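Local coordinates for ErfK/YbiS/YcfS/YnhG family protein (Xylanimonas cellulosilytica, PDB 4LPQ) that probably acts as a peptidoglycan L,D-transpeptidase in cell wall synthesis, the fragment here carrying a putative peptidoglycan-binding domain and the catalytic YkuD domain, at residues Ile108-Glu120 with Ile172-Val184. Sequence-based numbering, arbitrary orientation.
Sequences IINASSGNGETYE and IPTYPASHGCVRV
The active-site loop of the YkuD catalytic domain, with the SHGC sequence that carries the predicted nucleophile Cys-181, packs here against residues 109-119. Tyr-119 and His-179 stack face to face, with ring centroids 3.9 Å apart and planes at 10°. Tyr-119 CG lies over the centre of the imidazole, while His-179 ND1 lies over the face of the phenol ring, offset toward its rim. Tyr-119 CG stands between its backbone N and carbonyl carbon (chi1 67°), which turns the ring onto the histidine. Tyr-119 CB makes a CH-pi contact over the imidazole face. An alanine here removes the phenol ring; one face of the imidazole would probably lose most of its cover, and its tilt would rest more on the ND1 bond to Leu-149.

Further along, Ser-112 and Arg-183 form an antiparallel hydrogen-bonded pair. Arg-183 N reaches Ser-112 O at 2.9 Å, almost straight at 176°. Ser-112 OG donates to Tyr-175 O at 2.8 Å. Ser-178 N bonds to Ser-113 O, and Asn-115 N returns to Ser-178 O at 3.0 Å. Ser-178 OG accepts from Gly-180 N in an ST turn and donates to Cys-181 O at 2.7 Å, which ties down the backbone of the predicted nucleophile itself. Asn-110 ND2 binds Ile-172 O at 3.0 Å, and Lys-54 holds its OD1.

Glu-150 binds the backbone N of His-179 and of Cys-181. Ile-109 CG2 meets Val-184 CG1 at 3.6 Å, where strands 104-110 and 182-184 pack against helix 186-196. Helix 43-56, of the putative peptidoglycan-binding domain, touches Asn-110 and Ile-172.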
loop_
_atom_site.group_PDB
_atom_site.type_symbol
_atom_site.label_atom_id
_atom_site.label_comp_id
_atom_site.label_asym_id
_atom_site.label_seq_id
_atom_site.Cartn_x
_atom_site.Cartn_y
_atom_site.Cartn_z
ATOM N N ILE A 108 5.848 4.872 1.201
ATOM C CA ILE A 108 4.592 4.767 0.488
ATOM C C ILE A 108 4.372 3.278 0.205
ATOM O O ILE A 108 5.265 2.661 -0.404
ATOM C CB ILE A 108 4.582 5.555 -0.844
ATOM C CG1 ILE A 108 5.003 7.002 -0.684
ATOM C CG2 ILE A 108 3.173 5.435 -1.465
ATOM C CD1 ILE A 108 6.457 7.266 -0.840
ATOM N N ILE A 109 3.186 2.760 0.563
ATOM C CA ILE A 109 2.903 1.340 0.486
ATOM C C ILE A 109 1.634 1.146 -0.347
ATOM O O ILE A 109 0.616 1.833 -0.066
ATOM C CB ILE A 109 2.795 0.766 1.921
ATOM C CG1 ILE A 109 4.158 0.723 2.570
ATOM C CG2 ILE A 109 2.185 -0.615 1.927
ATOM C CD1 ILE A 109 4.136 0.634 4.076
ATOM N N ASN A 110 1.684 0.206 -1.320
ATOM C CA ASN A 110 0.461 -0.091 -2.047
ATOM C C ASN A 110 -0.581 -0.694 -1.103
ATOM O O ASN A 110 -0.315 -1.564 -0.299
ATOM C CB ASN A 110 0.802 -1.095 -3.138
ATOM C CG ASN A 110 -0.371 -1.403 -4.047
ATOM O OD1 ASN A 110 -0.952 -0.482 -4.602
ATOM N ND2 ASN A 110 -0.712 -2.684 -4.158
ATOM N N ALA A 111 -1.844 -0.198 -1.233
ATOM C CA ALA A 111 -2.949 -0.599 -0.370
ATOM C C ALA A 111 -4.200 -0.906 -1.186
ATOM O O ALA A 111 -4.340 -0.466 -2.334
ATOM C CB ALA A 111 -3.222 0.484 0.711
ATOM N N SER A 112 -5.168 -1.628 -0.574
ATOM C CA SER A 112 -6.447 -1.799 -1.148
ATOM C C SER A 112 -7.446 -1.857 -0.057
ATOM O O SER A 112 -7.343 -2.621 0.893
ATOM C CB SER A 112 -6.471 -3.086 -2.004
ATOM O OG SER A 112 -7.721 -3.278 -2.646
ATOM N N SER A 113 -8.494 -1.007 -0.176
ATOM C CA SER A 113 -9.540 -0.838 0.811
ATOM C C SER A 113 -10.910 -1.294 0.337
ATOM O O SER A 113 -10.981 -2.037 -0.624
ATOM C CB SER A 113 -9.523 0.585 1.355
ATOM O OG SER A 113 -9.924 1.497 0.330
ATOM N N GLY A 114 -11.981 -0.899 1.016
ATOM C CA GLY A 114 -13.278 -1.471 0.731
ATOM C C GLY A 114 -13.839 -1.160 -0.639
ATOM O O GLY A 114 -13.720 -0.038 -1.094
ATOM N N ASN A 115 -14.444 -2.148 -1.238
ATOM C CA ASN A 115 -15.011 -1.981 -2.566
ATOM C C ASN A 115 -16.358 -1.257 -2.688
ATOM O O ASN A 115 -16.765 -1.023 -3.793
ATOM C CB ASN A 115 -15.018 -3.297 -3.316
ATOM C CG ASN A 115 -16.040 -4.251 -2.828
ATOM O OD1 ASN A 115 -16.931 -3.947 -2.057
ATOM N ND2 ASN A 115 -15.977 -5.399 -3.407
ATOM N N GLY A 116 -16.948 -0.927 -1.540
ATOM C CA GLY A 116 -18.170 -0.149 -1.523
ATOM C C GLY A 116 -19.408 -0.917 -1.850
ATOM O O GLY A 116 -20.471 -0.284 -1.908
ATOM N N GLU A 117 -19.284 -2.225 -2.057
ATOM C CA GLU A 117 -20.405 -3.079 -2.459
ATOM C C GLU A 117 -21.006 -3.752 -1.216
ATOM O O GLU A 117 -20.394 -3.832 -0.162
ATOM C CB GLU A 117 -19.957 -4.138 -3.513
ATOM C CG GLU A 117 -19.322 -3.585 -4.753
ATOM C CD GLU A 117 -18.910 -4.588 -5.830
ATOM O OE1 GLU A 117 -19.242 -5.810 -5.762
ATOM O OE2 GLU A 117 -18.293 -4.114 -6.826
ATOM N N THR A 118 -22.235 -4.266 -1.379
ATOM C CA THR A 118 -22.838 -4.997 -0.250
ATOM C C THR A 118 -22.253 -6.366 -0.153
ATOM O O THR A 118 -21.704 -6.943 -1.152
ATOM C CB THR A 118 -24.345 -5.077 -0.293
ATOM O OG1 THR A 118 -24.711 -5.723 -1.482
ATOM C CG2 THR A 118 -24.951 -3.753 -0.358
ATOM N N TYR A 119 -22.274 -6.894 1.060
ATOM C CA TYR A 119 -21.892 -8.285 1.326
ATOM C C TYR A 119 -22.766 -8.838 2.499
ATOM O O TYR A 119 -23.310 -8.053 3.272
ATOM C CB TYR A 119 -20.416 -8.447 1.606
ATOM C CG TYR A 119 -19.937 -7.795 2.905
ATOM C CD1 TYR A 119 -19.510 -6.445 2.934
ATOM C CD2 TYR A 119 -19.865 -8.551 4.104
ATOM C CE1 TYR A 119 -19.152 -5.852 4.134
ATOM C CE2 TYR A 119 -19.448 -7.986 5.267
ATOM C CZ TYR A 119 -19.073 -6.643 5.284
ATOM O OH TYR A 119 -18.629 -6.159 6.488
ATOM N N GLU A 120 -22.862 -10.150 2.620
ATOM C CA GLU A 120 -23.660 -10.777 3.661
ATOM C C GLU A 120 -22.781 -11.521 4.640
ATOM O O GLU A 120 -21.841 -12.118 4.246
ATOM C CB GLU A 120 -24.683 -11.728 3.036
ATOM C CG GLU A 120 -25.763 -11.047 2.215
ATOM C CD GLU A 120 -26.717 -12.010 1.552
ATOM O OE1 GLU A 120 -26.440 -13.207 1.570
ATOM O OE2 GLU A 120 -27.743 -11.576 1.010
ATOM N N ILE A 172 -3.309 -7.452 -3.226
ATOM C CA ILE A 172 -3.472 -6.015 -2.988
ATOM C C ILE A 172 -3.568 -5.368 -4.389
ATOM O O ILE A 172 -2.563 -4.863 -4.897
ATOM C CB ILE A 172 -2.358 -5.439 -2.144
ATOM C CG1 ILE A 172 -2.098 -6.257 -0.898
ATOM C CG2 ILE A 172 -2.727 -4.032 -1.757
ATOM C CD1 ILE A 172 -0.965 -7.253 -1.061
ATOM N N PRO A 173 -4.775 -5.391 -4.979
ATOM C CA PRO A 173 -4.864 -4.979 -6.343
ATOM C C PRO A 173 -4.930 -3.453 -6.530
ATOM O O PRO A 173 -4.860 -2.692 -5.560
ATOM C CB PRO A 173 -6.132 -5.564 -6.798
ATOM C CG PRO A 173 -6.854 -5.967 -5.678
ATOM C CD PRO A 173 -6.013 -6.034 -4.519
ATOM N N THR A 174 -4.997 -3.029 -7.775
ATOM C CA THR A 174 -5.030 -1.658 -8.121
ATOM C C THR A 174 -6.366 -0.932 -7.964
ATOM O O THR A 174 -6.465 0.259 -8.251
ATOM C CB THR A 174 -4.551 -1.447 -9.540
ATOM O OG1 THR A 174 -5.422 -2.152 -10.422
ATOM C CG2 THR A 174 -3.120 -1.863 -9.794
ATOM N N TYR A 175 -7.362 -1.653 -7.505
ATOM C CA TYR A 175 -8.662 -1.108 -7.158
ATOM C C TYR A 175 -9.010 -1.565 -5.758
ATOM O O TYR A 175 -8.425 -2.523 -5.236
ATOM C CB TYR A 175 -9.709 -1.625 -8.195
ATOM C CG TYR A 175 -9.865 -3.127 -8.238
ATOM C CD1 TYR A 175 -10.741 -3.786 -7.432
ATOM C CD2 TYR A 175 -9.064 -3.906 -9.060
ATOM C CE1 TYR A 175 -10.866 -5.152 -7.439
ATOM C CE2 TYR A 175 -9.157 -5.308 -9.063
ATOM C CZ TYR A 175 -10.103 -5.930 -8.260
ATOM O OH TYR A 175 -10.214 -7.291 -8.276
ATOM N N PRO A 176 -9.953 -0.866 -5.135
ATOM C CA PRO A 176 -10.415 -1.266 -3.774
ATOM C C PRO A 176 -11.160 -2.579 -3.836
ATOM O O PRO A 176 -12.189 -2.666 -4.498
ATOM C CB PRO A 176 -11.223 -0.104 -3.328
ATOM C CG PRO A 176 -11.277 0.857 -4.412
ATOM C CD PRO A 176 -10.597 0.366 -5.580
ATOM N N ALA A 177 -10.678 -3.598 -3.133
ATOM C CA ALA A 177 -11.155 -4.947 -3.308
ATOM C C ALA A 177 -11.684 -5.587 -2.011
ATOM O O ALA A 177 -12.144 -6.749 -2.076
ATOM C CB ALA A 177 -10.034 -5.826 -3.842
ATOM N N SER A 178 -11.523 -4.916 -0.869
ATOM C CA SER A 178 -11.853 -5.530 0.416
ATOM C C SER A 178 -13.287 -5.375 0.851
ATOM O O SER A 178 -14.070 -4.683 0.231
ATOM C CB SER A 178 -10.876 -5.039 1.487
ATOM O OG SER A 178 -11.288 -3.807 1.966
ATOM N N HIS A 179 -13.587 -5.941 2.030
ATOM C CA HIS A 179 -14.879 -5.657 2.716
ATOM C C HIS A 179 -14.816 -4.472 3.641
ATOM O O HIS A 179 -15.765 -4.179 4.355
ATOM C CB HIS A 179 -15.367 -6.847 3.512
ATOM C CG HIS A 179 -15.915 -7.914 2.683
ATOM N ND1 HIS A 179 -16.367 -9.078 3.235
ATOM C CD2 HIS A 179 -16.255 -7.968 1.386
ATOM C CE1 HIS A 179 -16.905 -9.849 2.301
ATOM N NE2 HIS A 179 -16.910 -9.170 1.178
ATOM N N GLY A 180 -13.680 -3.750 3.613
ATOM C CA GLY A 180 -13.541 -2.595 4.405
ATOM C C GLY A 180 -12.188 -2.443 5.067
ATOM O O GLY A 180 -11.769 -1.292 5.390
ATOM N N CYS A 181 -11.487 -3.552 5.414
ATOM C CA CYS A 181 -10.166 -3.371 5.977
ATOM C C CYS A 181 -9.195 -2.862 4.891
ATOM O O CYS A 181 -9.499 -2.873 3.689
ATOM C CB CYS A 181 -9.694 -4.660 6.500
ATOM S SG CYS A 181 -10.573 -5.150 8.032
ATOM N N VAL A 182 -8.033 -2.404 5.359
ATOM C CA VAL A 182 -7.010 -1.914 4.453
ATOM C C VAL A 182 -5.918 -2.910 4.323
ATOM O O VAL A 182 -5.185 -3.165 5.294
ATOM C CB VAL A 182 -6.481 -0.553 4.941
ATOM C CG1 VAL A 182 -5.411 -0.038 4.024
ATOM C CG2 VAL A 182 -7.661 0.455 5.078
ATOM N N ARG A 183 -5.735 -3.497 3.160
ATOM C CA ARG A 183 -4.759 -4.512 2.875
ATOM C C ARG A 183 -3.435 -3.882 2.370
ATOM O O ARG A 183 -3.490 -2.950 1.565
ATOM C CB ARG A 183 -5.246 -5.411 1.678
ATOM C CG ARG A 183 -6.503 -6.094 1.946
ATOM C CD ARG A 183 -6.812 -6.799 0.631
ATOM N NE ARG A 183 -7.976 -7.500 0.847
ATOM C CZ ARG A 183 -8.562 -8.208 -0.054
ATOM N NH1 ARG A 183 -7.990 -8.378 -1.262
ATOM N NH2 ARG A 183 -9.693 -8.716 0.297
ATOM N N VAL A 184 -2.354 -4.479 2.777
ATOM C CA VAL A 184 -0.996 -4.215 2.270
ATOM C C VAL A 184 -0.280 -5.555 2.126
ATOM O O VAL A 184 -0.788 -6.571 2.590
ATOM C CB VAL A 184 -0.194 -3.245 3.163
ATOM C CG1 VAL A 184 -0.937 -1.900 3.289
ATOM C CG2 VAL A 184 0.085 -3.869 4.513
#